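Local coordinates for galacto-N-biose/lacto-N-biose I transporter substrate-binding protein (Bifidobacterium longum, PDB 2Z8D), which binds galacto-N-biose and lacto-N-biose I, here the latter, and probably delivers them to an ABC transporter for uptake, at residues A[19-24]-A[59-64]; A[123-128]-A[307-312]; A[178-183]-A[369-374]. All coordinates share one frame; numbering follows the deposited sequence.

Contact 1: residues A[19-24]-A[59-64]; sequences TYMHRL and SDMIKK. With NAG (2-acetamido-2-deoxy-beta-D-glucopyranose), chain C.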
loop_
_atom_site.group_PDB
_atom_site.type_symbol
_atom_site.label_atom_id
_atom_site.label_comp_id
_atom_site.label_asym_id
_atom_site.label_seq_id
_atom_site.Cartn_x
_atom_site.Cartn_y
_atom_site.Cartn_z
ATOM N N THR A 19 9.950 22.292 -1.884
ATOM C CA THR A 19 8.672 21.800 -2.368
ATOM C C THR A 19 8.522 20.290 -2.119
ATOM O O THR A 19 9.501 19.548 -2.148
ATOM C CB THR A 19 8.485 22.098 -3.826
ATOM O OG1 THR A 19 9.675 21.676 -4.528
ATOM C CG2 THR A 19 8.245 23.658 -4.021
ATOM N N TYR A 20 7.284 19.892 -1.836
ATOM C CA TYR A 20 6.919 18.519 -1.403
ATOM C C TYR A 20 5.618 18.100 -2.097
ATOM O O TYR A 20 4.535 18.612 -1.793
ATOM C CB TYR A 20 6.836 18.472 0.139
ATOM C CG TYR A 20 6.224 17.202 0.750
ATOM C CD1 TYR A 20 6.286 16.001 0.089
ATOM C CD2 TYR A 20 5.600 17.234 1.995
ATOM C CE1 TYR A 20 5.741 14.827 0.624
ATOM C CE2 TYR A 20 5.046 16.021 2.580
ATOM C CZ TYR A 20 5.112 14.850 1.855
ATOM O OH TYR A 20 4.586 13.656 2.358
ATOM N N MET A 21 5.726 17.200 -3.069
ATOM C CA MET A 21 4.545 16.610 -3.716
ATOM C C MET A 21 4.205 15.279 -3.029
ATOM O O MET A 21 5.055 14.389 -2.874
ATOM C CB MET A 21 4.795 16.334 -5.208
ATOM C CG MET A 21 3.516 16.122 -6.004
ATOM S SD MET A 21 3.775 15.381 -7.615
ATOM C CE MET A 21 4.690 16.691 -8.464
ATOM N N HIS A 22 2.955 15.141 -2.639
ATOM C CA HIS A 22 2.505 13.936 -1.954
ATOM C C HIS A 22 1.217 13.441 -2.613
ATOM O O HIS A 22 0.561 14.184 -3.366
ATOM C CB HIS A 22 2.232 14.281 -0.476
ATOM C CG HIS A 22 1.016 15.135 -0.290
ATOM N ND1 HIS A 22 -0.246 14.606 -0.143
ATOM C CD2 HIS A 22 0.854 16.476 -0.363
ATOM C CE1 HIS A 22 -1.133 15.589 -0.062
ATOM N NE2 HIS A 22 -0.489 16.741 -0.206
ATOM N N ARG A 23 0.822 12.215 -2.296
ATOM C CA ARG A 23 -0.479 11.686 -2.735
ATOM C C ARG A 23 -1.286 11.095 -1.572
ATOM O O ARG A 23 -1.944 10.055 -1.664
ATOM C CB ARG A 23 -0.277 10.727 -3.936
ATOM C CG ARG A 23 0.696 9.473 -3.670
ATOM C CD ARG A 23 0.797 8.675 -4.969
ATOM N NE ARG A 23 1.848 7.641 -5.012
ATOM C CZ ARG A 23 1.719 6.408 -4.509
ATOM N NH1 ARG A 23 0.622 6.025 -3.883
ATOM N NH2 ARG A 23 2.723 5.545 -4.630
ATOM N N LEU A 24 -1.205 11.783 -0.438
ATOM C CA LEU A 24 -1.985 11.485 0.710
ATOM C C LEU A 24 -3.405 11.974 0.456
ATOM O O LEU A 24 -3.586 12.957 -0.287
ATOM C CB LEU A 24 -1.350 12.169 1.939
ATOM C CG LEU A 24 0.056 11.599 2.323
ATOM C CD1 LEU A 24 0.546 12.375 3.545
ATOM C CD2 LEU A 24 -0.072 10.105 2.618
ATOM N N SER A 59 -0.752 5.427 -9.226
ATOM C CA SER A 59 0.283 4.784 -10.062
ATOM C C SER A 59 0.891 5.716 -11.109
ATOM O O SER A 59 1.941 5.416 -11.644
ATOM C CB SER A 59 -0.285 3.525 -10.770
ATOM O OG SER A 59 -1.513 3.850 -11.421
ATOM N N ASP A 60 0.248 6.850 -11.372
ATOM C CA ASP A 60 0.754 7.786 -12.376
ATOM C C ASP A 60 1.688 8.839 -11.798
ATOM O O ASP A 60 2.376 9.538 -12.547
ATOM C CB ASP A 60 -0.407 8.462 -13.122
ATOM C CG ASP A 60 -1.077 7.531 -14.158
ATOM O OD1 ASP A 60 -0.453 6.510 -14.554
ATOM O OD2 ASP A 60 -2.244 7.812 -14.528
ATOM N N MET A 61 1.711 8.976 -10.476
ATOM C CA MET A 61 2.549 10.001 -9.884
ATOM C C MET A 61 4.023 9.877 -10.278
ATOM O O MET A 61 4.650 10.883 -10.634
ATOM C CB MET A 61 2.396 10.060 -8.360
ATOM C CG MET A 61 3.267 11.176 -7.738
ATOM S SD MET A 61 2.901 11.447 -6.007
ATOM C CE MET A 61 4.439 12.164 -5.407
ATOM N N ILE A 62 4.586 8.676 -10.228
ATOM C CA ILE A 62 6.012 8.569 -10.597
ATOM C C ILE A 62 6.305 8.805 -12.100
ATOM O O ILE A 62 7.451 9.075 -12.472
ATOM C CB ILE A 62 6.676 7.267 -10.107
ATOM C CG1 ILE A 62 6.063 6.035 -10.824
ATOM C CG2 ILE A 62 6.638 7.242 -8.548
ATOM C CD1 ILE A 62 6.947 4.742 -10.743
ATOM N N LYS A 63 5.267 8.710 -12.944
ATOM C CA LYS A 63 5.385 9.093 -14.357
ATOM C C LYS A 63 5.483 10.624 -14.446
ATOM O O LYS A 63 6.242 11.160 -15.268
ATOM C CB LYS A 63 4.166 8.610 -15.160
ATOM C CG LYS A 63 3.967 7.139 -15.161
ATOM C CD LYS A 63 2.745 6.758 -16.003
ATOM C CE LYS A 63 2.721 5.255 -16.141
ATOM N NZ LYS A 63 2.173 4.658 -14.872
ATOM N N LYS A 64 4.742 11.325 -13.586
ATOM C CA LYS A 64 4.824 12.787 -13.536
ATOM C C LYS A 64 6.159 13.273 -12.969
ATOM O O LYS A 64 6.700 14.300 -13.427
ATOM C CB LYS A 64 3.665 13.444 -12.765
ATOM C CG LYS A 64 3.825 14.984 -12.720
ATOM C CD LYS A 64 2.549 15.723 -12.393
ATOM C CE LYS A 64 2.859 17.150 -11.883
ATOM N NZ LYS A 64 3.656 17.944 -12.874
HETATM C C1 NAG C . -3.738 2.621 -4.729
HETATM C C2 NAG C . -2.439 3.105 -4.073
HETATM C C3 NAG C . -2.758 3.819 -2.748
HETATM C C4 NAG C . -3.820 4.933 -2.938
HETATM C C5 NAG C . -5.008 4.351 -3.745
HETATM C C6 NAG C . -6.120 5.375 -4.055
HETATM C C7 NAG C . -0.220 2.071 -4.199
HETATM C C8 NAG C . 0.643 0.853 -3.949
HETATM N N2 NAG C . -1.514 1.967 -3.885
HETATM O O1 NAG C . -3.411 2.101 -5.970
HETATM O O3 NAG C . -1.545 4.380 -2.271
HETATM O O4 NAG C . -4.273 5.287 -1.668
HETATM O O5 NAG C . -4.512 3.785 -4.958
HETATM O O6 NAG C . -5.592 6.486 -4.778
HETATM O O7 NAG C . 0.265 3.102 -4.680
#
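Arg23 and Met61 lie against each other along most of the arginine side chain, which runs from just beyond strand 16-22 to the bound sugar. Its CB starts 3.9 Å from Met61 SD. With CG between the backbone N and the carbonyl carbon (chi1 58°) and the chain extended from there to NE, the methylenes pass over the sulfur; CD comes nearest, 3.6 Å from Met61 SD, and also meets Met61 CB. The same sulfur sits at the edge of the guanidinium, near its plane. At the tip, Arg23 NH1 gives a weak hydrogen bond to NAG O7, 3.1 Å away, while NAG O3 lies in the guanidinium plane at its edge. NH2 is taken by a salt bridge to Glu84, which probably helps to hold the rotation of the group. Arginine suits the place because its aliphatic part can pack on methionine while its charged end reaches the acetamido oxygen.

The strands 47-53, 16-22 and 77-81 are parallel, and helix 61-71 belongs to the beta-alpha-beta connection between the outer two, so it crosses the middle strand, as in type II periplasmic binding proteins. Met61, extended with CG anti to its backbone N (chi1 -179°), reaches this strand and places CE 3.4 Å from Met21 O. The two methionine side chains run alongside each other, pointing opposite ways, with SD of Met21 4.0 Å from CE of Met61. The Lys64 and Met21 side chains cross at about a right angle, Lys64 CE 3.9 Å from Met21 CE, and the ammonium goes to Asp68.

Contact 2: residues A[123-128]-A[307-312]; sequences YGLPQD and FLDWFN. With GAL (beta-D-galactopyranose), chain B.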
loop_
_atom_site.group_PDB
_atom_site.type_symbol
_atom_site.label_atom_id
_atom_site.label_comp_id
_atom_site.label_asym_id
_atom_site.label_seq_id
_atom_site.Cartn_x
_atom_site.Cartn_y
_atom_site.Cartn_z
ATOM N N TYR A 123 17.837 7.289 0.066
ATOM C CA TYR A 123 17.302 8.227 -0.922
ATOM C C TYR A 123 16.121 9.005 -0.404
ATOM O O TYR A 123 15.517 9.767 -1.164
ATOM C CB TYR A 123 16.964 7.500 -2.234
ATOM C CG TYR A 123 18.222 6.998 -2.911
ATOM C CD1 TYR A 123 18.943 7.824 -3.779
ATOM C CD2 TYR A 123 18.722 5.722 -2.632
ATOM C CE1 TYR A 123 20.117 7.377 -4.379
ATOM C CE2 TYR A 123 19.916 5.279 -3.219
ATOM C CZ TYR A 123 20.595 6.117 -4.085
ATOM O OH TYR A 123 21.772 5.681 -4.687
ATOM N N GLY A 124 15.848 8.838 0.897
ATOM C CA GLY A 124 14.823 9.598 1.616
ATOM C C GLY A 124 14.597 9.054 3.009
ATOM O O GLY A 124 15.510 8.499 3.624
ATOM N N LEU A 125 13.371 9.216 3.512
ATOM C CA LEU A 125 12.953 8.603 4.744
ATOM C C LEU A 125 11.634 7.864 4.598
ATOM O O LEU A 125 10.742 8.307 3.879
ATOM C CB LEU A 125 12.842 9.635 5.878
ATOM C CG LEU A 125 14.120 10.382 6.276
ATOM C CD1 LEU A 125 13.826 11.512 7.291
ATOM C CD2 LEU A 125 15.176 9.418 6.810
ATOM N N PRO A 126 11.501 6.729 5.312
ATOM C CA PRO A 126 10.252 6.009 5.246
ATOM C C PRO A 126 9.090 6.748 5.913
ATOM O O PRO A 126 9.260 7.423 6.972
ATOM C CB PRO A 126 10.552 4.697 6.003
ATOM C CG PRO A 126 11.601 5.124 7.099
ATOM C CD PRO A 126 12.482 6.098 6.232
ATOM N N GLN A 127 7.896 6.557 5.372
ATOM C CA GLN A 127 6.726 7.284 5.919
ATOM C C GLN A 127 5.685 6.353 6.562
ATOM O O GLN A 127 5.235 6.612 7.671
ATOM C CB GLN A 127 6.118 8.228 4.874
ATOM C CG GLN A 127 4.959 9.067 5.404
ATOM C CD GLN A 127 4.473 10.065 4.381
ATOM O OE1 GLN A 127 3.732 9.701 3.446
ATOM N NE2 GLN A 127 4.947 11.322 4.501
ATOM N N ASP A 128 5.314 5.270 5.888
ATOM C CA ASP A 128 4.292 4.335 6.428
ATOM C C ASP A 128 4.468 2.913 5.955
ATOM O O ASP A 128 5.292 2.634 5.079
ATOM C CB ASP A 128 2.873 4.826 6.006
ATOM C CG ASP A 128 2.662 4.765 4.465
ATOM O OD1 ASP A 128 3.516 5.274 3.718
ATOM O OD2 ASP A 128 1.636 4.211 4.018
ATOM N N PHE A 307 13.255 18.869 7.310
ATOM C CA PHE A 307 11.790 19.052 7.316
ATOM C C PHE A 307 11.101 17.657 7.276
ATOM O O PHE A 307 10.130 17.415 8.009
ATOM C CB PHE A 307 11.326 19.869 6.139
ATOM C CG PHE A 307 9.899 19.562 5.762
ATOM C CD1 PHE A 307 8.867 20.018 6.563
ATOM C CD2 PHE A 307 9.607 18.753 4.668
ATOM C CE1 PHE A 307 7.533 19.700 6.261
ATOM C CE2 PHE A 307 8.286 18.422 4.363
ATOM C CZ PHE A 307 7.255 18.911 5.168
ATOM N N LEU A 308 11.584 16.767 6.413
ATOM C CA LEU A 308 10.988 15.406 6.248
ATOM C C LEU A 308 10.971 14.602 7.528
ATOM O O LEU A 308 9.989 13.888 7.839
ATOM C CB LEU A 308 11.684 14.597 5.130
ATOM C CG LEU A 308 11.044 13.230 4.769
ATOM C CD1 LEU A 308 9.570 13.486 4.446
ATOM C CD2 LEU A 308 11.779 12.689 3.530
ATOM N N ASP A 309 12.088 14.663 8.263
ATOM C CA ASP A 309 12.168 13.917 9.498
ATOM C C ASP A 309 11.096 14.433 10.478
ATOM O O ASP A 309 10.417 13.628 11.146
ATOM C CB ASP A 309 13.548 14.003 10.146
ATOM C CG ASP A 309 13.523 13.489 11.525
ATOM O OD1 ASP A 309 13.386 12.247 11.670
ATOM O OD2 ASP A 309 13.565 14.306 12.482
ATOM N N TRP A 310 10.963 15.765 10.559
ATOM C CA TRP A 310 9.876 16.379 11.351
ATOM C C TRP A 310 8.498 15.900 10.801
ATOM O O TRP A 310 7.657 15.410 11.568
ATOM C CB TRP A 310 9.949 17.917 11.331
ATOM C CG TRP A 310 8.843 18.547 12.144
ATOM C CD1 TRP A 310 8.844 18.810 13.500
ATOM C CD2 TRP A 310 7.554 18.959 11.653
ATOM N NE1 TRP A 310 7.625 19.386 13.861
ATOM C CE2 TRP A 310 6.824 19.466 12.747
ATOM C CE3 TRP A 310 6.951 18.952 10.380
ATOM C CZ2 TRP A 310 5.505 19.985 12.600
ATOM C CZ3 TRP A 310 5.649 19.428 10.260
ATOM C CH2 TRP A 310 4.950 19.911 11.364
ATOM N N PHE A 311 8.292 15.988 9.481
ATOM C CA PHE A 311 6.940 15.695 8.932
ATOM C C PHE A 311 6.578 14.221 9.242
ATOM O O PHE A 311 5.476 13.923 9.711
ATOM C CB PHE A 311 6.882 15.926 7.415
ATOM C CG PHE A 311 5.496 15.773 6.850
ATOM C CD1 PHE A 311 4.596 16.841 6.891
ATOM C CD2 PHE A 311 5.084 14.538 6.311
ATOM C CE1 PHE A 311 3.281 16.681 6.378
ATOM C CE2 PHE A 311 3.811 14.371 5.821
ATOM C CZ PHE A 311 2.889 15.456 5.842
ATOM N N ASN A 312 7.534 13.316 9.025
ATOM C CA ASN A 312 7.271 11.858 9.169
ATOM C C ASN A 312 7.175 11.394 10.595
ATOM O O ASN A 312 6.885 10.209 10.867
ATOM C CB ASN A 312 8.323 11.004 8.416
ATOM C CG ASN A 312 8.108 11.016 6.907
ATOM O OD1 ASN A 312 7.167 11.671 6.417
ATOM N ND2 ASN A 312 8.937 10.279 6.172
HETATM C C1 GAL B . -1.412 4.293 -0.830
HETATM C C2 GAL B . 0.074 4.213 -0.439
HETATM C C3 GAL B . 0.243 4.374 1.073
HETATM C C4 GAL B . -0.427 5.636 1.554
HETATM C C5 GAL B . -1.921 5.622 1.126
HETATM C C6 GAL B . -2.589 6.935 1.445
HETATM O O2 GAL B . 0.640 2.989 -0.798
HETATM O O3 GAL B . 1.604 4.288 1.460
HETATM O O4 GAL B . 0.269 6.758 1.027
HETATM O O5 GAL B . -1.991 5.441 -0.310
HETATM O O6 GAL B . -4.008 6.803 1.340
HETATM O O HOH W 1 6.363 7.662 9.889
#
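Gln127 has CG anti to its backbone N (chi1 -177°) and is extended beyond it, while Asn312 turns CG anti to its own carbonyl carbon (chi1 -75°); this brings the two side chains across each other at about a right angle, with the amide planes well inclined. Gln127 NE2 donates to Asn312 OD1 over 3.0 Å with an N-H...O angle of 160°. The acceptor lies close to the glutamine amide plane, but the donor is tilted out of the asparagine carbonyl plane. NE2 also meets the edge of the Phe311 ring, 3.5 Å from CE2, and has a second polar partner in Tyr20 OH. Asn312 ND2 lies 3.0 Å from Pro126 O. With a leucine in place of Asn312, Gln127 NE2 would probably keep Tyr20 OH but lose its amide partner, and its amide would be freer to turn.

A water also bridges the backbones, donating to Gln127 O and to Asn312 O. Apolar packing adds to this: Leu125 CB lies 4.0 Å from Leu308 CD2, and Leu125 CD1 rests 3.7 Å from Asp309 CA, on the helix backbone. Asp128 OD2 accepts the hydroxyl of GAL O3 at 2.6 Å, so a carboxylate suits this place. Strand 121-126 packs against helix 301-311 just before the chain passes to strand 132-137 in another sheet, consistent with an interdomain crossing at the sugar cleft of a periplasmic binding protein.

Contact 3: residues A[178-183]-A[369-374]; sequences AGNMIS and AVAAKM. With NAG (2-acetamido-2-deoxy-beta-D-glucopyranose), chain C.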
loop_
_atom_site.group_PDB
_atom_site.type_symbol
_atom_site.label_atom_id
_atom_site.label_comp_id
_atom_site.label_asym_id
_atom_site.label_seq_id
_atom_site.Cartn_x
_atom_site.Cartn_y
_atom_site.Cartn_z
ATOM N N ALA A 178 -5.006 -5.624 -8.434
ATOM C CA ALA A 178 -4.341 -6.929 -8.391
ATOM C C ALA A 178 -2.820 -6.755 -8.253
ATOM O O ALA A 178 -2.139 -7.575 -7.622
ATOM C CB ALA A 178 -4.664 -7.757 -9.668
ATOM N N GLY A 179 -2.299 -5.714 -8.884
ATOM C CA GLY A 179 -0.846 -5.487 -8.943
ATOM C C GLY A 179 -0.310 -5.153 -7.549
ATOM O O GLY A 179 0.830 -5.503 -7.205
ATOM N N ASN A 180 -1.148 -4.558 -6.717
ATOM C CA ASN A 180 -0.689 -4.134 -5.374
ATOM C C ASN A 180 -1.151 -5.108 -4.316
ATOM O O ASN A 180 -0.363 -5.573 -3.497
ATOM C CB ASN A 180 -1.174 -2.735 -5.082
ATOM C CG ASN A 180 -0.757 -1.744 -6.147
ATOM O OD1 ASN A 180 0.339 -1.818 -6.660
ATOM N ND2 ASN A 180 -1.642 -0.806 -6.470
ATOM N N MET A 181 -2.442 -5.443 -4.346
ATOM C CA MET A 181 -3.007 -6.359 -3.359
ATOM C C MET A 181 -2.688 -7.814 -3.622
ATOM O O MET A 181 -2.296 -8.542 -2.713
ATOM C CB MET A 181 -4.540 -6.149 -3.236
ATOM C CG MET A 181 -5.237 -7.121 -2.279
ATOM S SD MET A 181 -7.040 -6.807 -2.249
ATOM C CE MET A 181 -7.099 -5.380 -1.156
ATOM N N ILE A 182 -2.846 -8.280 -4.865
ATOM C CA ILE A 182 -2.685 -9.706 -5.076
ATOM C C ILE A 182 -1.215 -10.107 -5.062
ATOM O O ILE A 182 -0.887 -11.211 -4.641
ATOM C CB ILE A 182 -3.474 -10.198 -6.329
ATOM C CG1 ILE A 182 -4.977 -10.177 -5.999
ATOM C CG2 ILE A 182 -3.056 -11.592 -6.702
ATOM C CD1 ILE A 182 -5.912 -10.567 -7.227
ATOM N N SER A 183 -0.338 -9.192 -5.452
ATOM C CA SER A 183 1.130 -9.432 -5.306
ATOM C C SER A 183 1.498 -9.526 -3.812
ATOM O O SER A 183 2.312 -10.390 -3.399
ATOM C CB SER A 183 1.962 -8.342 -5.980
ATOM O OG SER A 183 1.728 -7.052 -5.449
ATOM N N ALA A 369 5.168 -1.905 -14.513
ATOM C CA ALA A 369 4.668 -2.628 -15.688
ATOM C C ALA A 369 4.096 -3.964 -15.292
ATOM O O ALA A 369 3.168 -4.433 -15.930
ATOM C CB ALA A 369 5.795 -2.815 -16.736
ATOM N N VAL A 370 4.663 -4.599 -14.267
ATOM C CA VAL A 370 4.173 -5.897 -13.773
ATOM C C VAL A 370 2.812 -5.718 -13.158
ATOM O O VAL A 370 1.885 -6.537 -13.417
ATOM C CB VAL A 370 5.147 -6.546 -12.798
ATOM C CG1 VAL A 370 4.633 -7.895 -12.300
ATOM C CG2 VAL A 370 6.558 -6.690 -13.488
ATOM N N ALA A 371 2.679 -4.643 -12.357
ATOM C CA ALA A 371 1.423 -4.326 -11.684
ATOM C C ALA A 371 0.312 -4.018 -12.688
ATOM O O ALA A 371 -0.819 -4.487 -12.531
ATOM C CB ALA A 371 1.609 -3.174 -10.657
ATOM N N ALA A 372 0.639 -3.218 -13.706
ATOM C CA ALA A 372 -0.331 -2.802 -14.724
ATOM C C ALA A 372 -0.820 -4.017 -15.531
ATOM O O ALA A 372 -2.016 -4.135 -15.798
ATOM C CB ALA A 372 0.261 -1.699 -15.636
ATOM N N LYS A 373 0.081 -4.934 -15.868
ATOM C CA LYS A 373 -0.293 -6.184 -16.543
ATOM C C LYS A 373 -1.182 -7.033 -15.620
ATOM O O LYS A 373 -2.186 -7.602 -16.061
ATOM C CB LYS A 373 0.953 -6.996 -16.946
ATOM C CG LYS A 373 0.654 -8.176 -17.862
ATOM C CD LYS A 373 0.191 -7.662 -19.227
ATOM C CE LYS A 373 -0.417 -8.767 -20.042
ATOM N NZ LYS A 373 -0.563 -8.324 -21.460
ATOM N N MET A 374 -0.815 -7.119 -14.337
ATOM C CA MET A 374 -1.570 -7.966 -13.409
ATOM C C MET A 374 -2.998 -7.447 -13.303
ATOM O O MET A 374 -3.951 -8.243 -13.168
ATOM C CB MET A 374 -0.902 -7.983 -12.025
ATOM C CG MET A 374 0.314 -8.942 -11.938
ATOM S SD MET A 374 1.101 -8.707 -10.318
ATOM C CE MET A 374 0.008 -9.679 -9.308
HETATM C C1 NAG C . -3.738 2.621 -4.729
HETATM C C2 NAG C . -2.439 3.105 -4.073
HETATM C C3 NAG C . -2.758 3.819 -2.748
HETATM C C4 NAG C . -3.820 4.933 -2.938
HETATM C C5 NAG C . -5.008 4.351 -3.745
HETATM C C6 NAG C . -6.120 5.375 -4.055
HETATM C C7 NAG C . -0.220 2.071 -4.199
HETATM C C8 NAG C . 0.643 0.853 -3.949
HETATM N N2 NAG C . -1.514 1.967 -3.885
HETATM O O1 NAG C . -3.411 2.101 -5.970
HETATM O O3 NAG C . -1.545 4.380 -2.271
HETATM O O4 NAG C . -4.273 5.287 -1.668
HETATM O O5 NAG C . -4.512 3.785 -4.958
HETATM O O6 NAG C . -5.592 6.486 -4.778
HETATM O O7 NAG C . 0.265 3.102 -4.680
#
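Ala178 O is held by two backbone N-H groups of its own helix and touched by a methyl from the other. Ile182 N reaches it weakly at 2.9 Å and Ser183 N at 3.3 Å, the latter closing a wider pi-type turn; Met374 CE comes to 3.4 Å from the same oxygen. That methyl gets there because Met374 is bent at chi3 (80°), which folds CE in beside Ser183 N and CB. A pliable methionine suits a methyl that must pack on a carbonyl oxygen and on side-chain carbons.

The helices cross at 91° with axes only 7.9 Å apart, and glycine and alanine make such closeness possible. Gly179 CA lies 3.7 Å from Ala371 O and 3.8 Å from Ala371 CB, and Met374 CB rests on the same glycine; any CB on Gly179 would run into the Ala371 methyl. Gly179 O receives the Ser183 hydroxyl, OG a short 2.5 Å away and above the carbonyl plane, a bond that probably ties the serine to its helix.

Facing the ligand, Asn180 lays its amide against the NAG acetyl methyl, CG to C8 3.7 Å, while its ND2 is bonded to Glu177, which also binds the sugar. Helix 178-187 therefore lies between the sugar on one side and helix 367-380 on another, and Asn375 of the latter accepts from Gly179 N. Helix 390-405 adds Ile391 against Met374 and Phe392 against Ile182.

In the fold
All three contacts are largely buried. Contacts 1 and 2 share the mixed sheet, which they approach from its two faces: Met21 of strand 16-22 faces helix 61-71, whereas Tyr20 faces helix 301-311 and touches Gln127 and Phe311 there, joining the two contacts directly. Contact 3 is helix on helix and lies across the chain's centre from contact 2, their centres about 26 Å apart. The chemistry follows the place: thioethers and an arginine stem in contact 1, paired amides and a water in contact 2, close small residues in contact 3. Contact 1 touches both sugars, contact 3 NAG and contact 2 GAL, so the disaccharide links their surroundings.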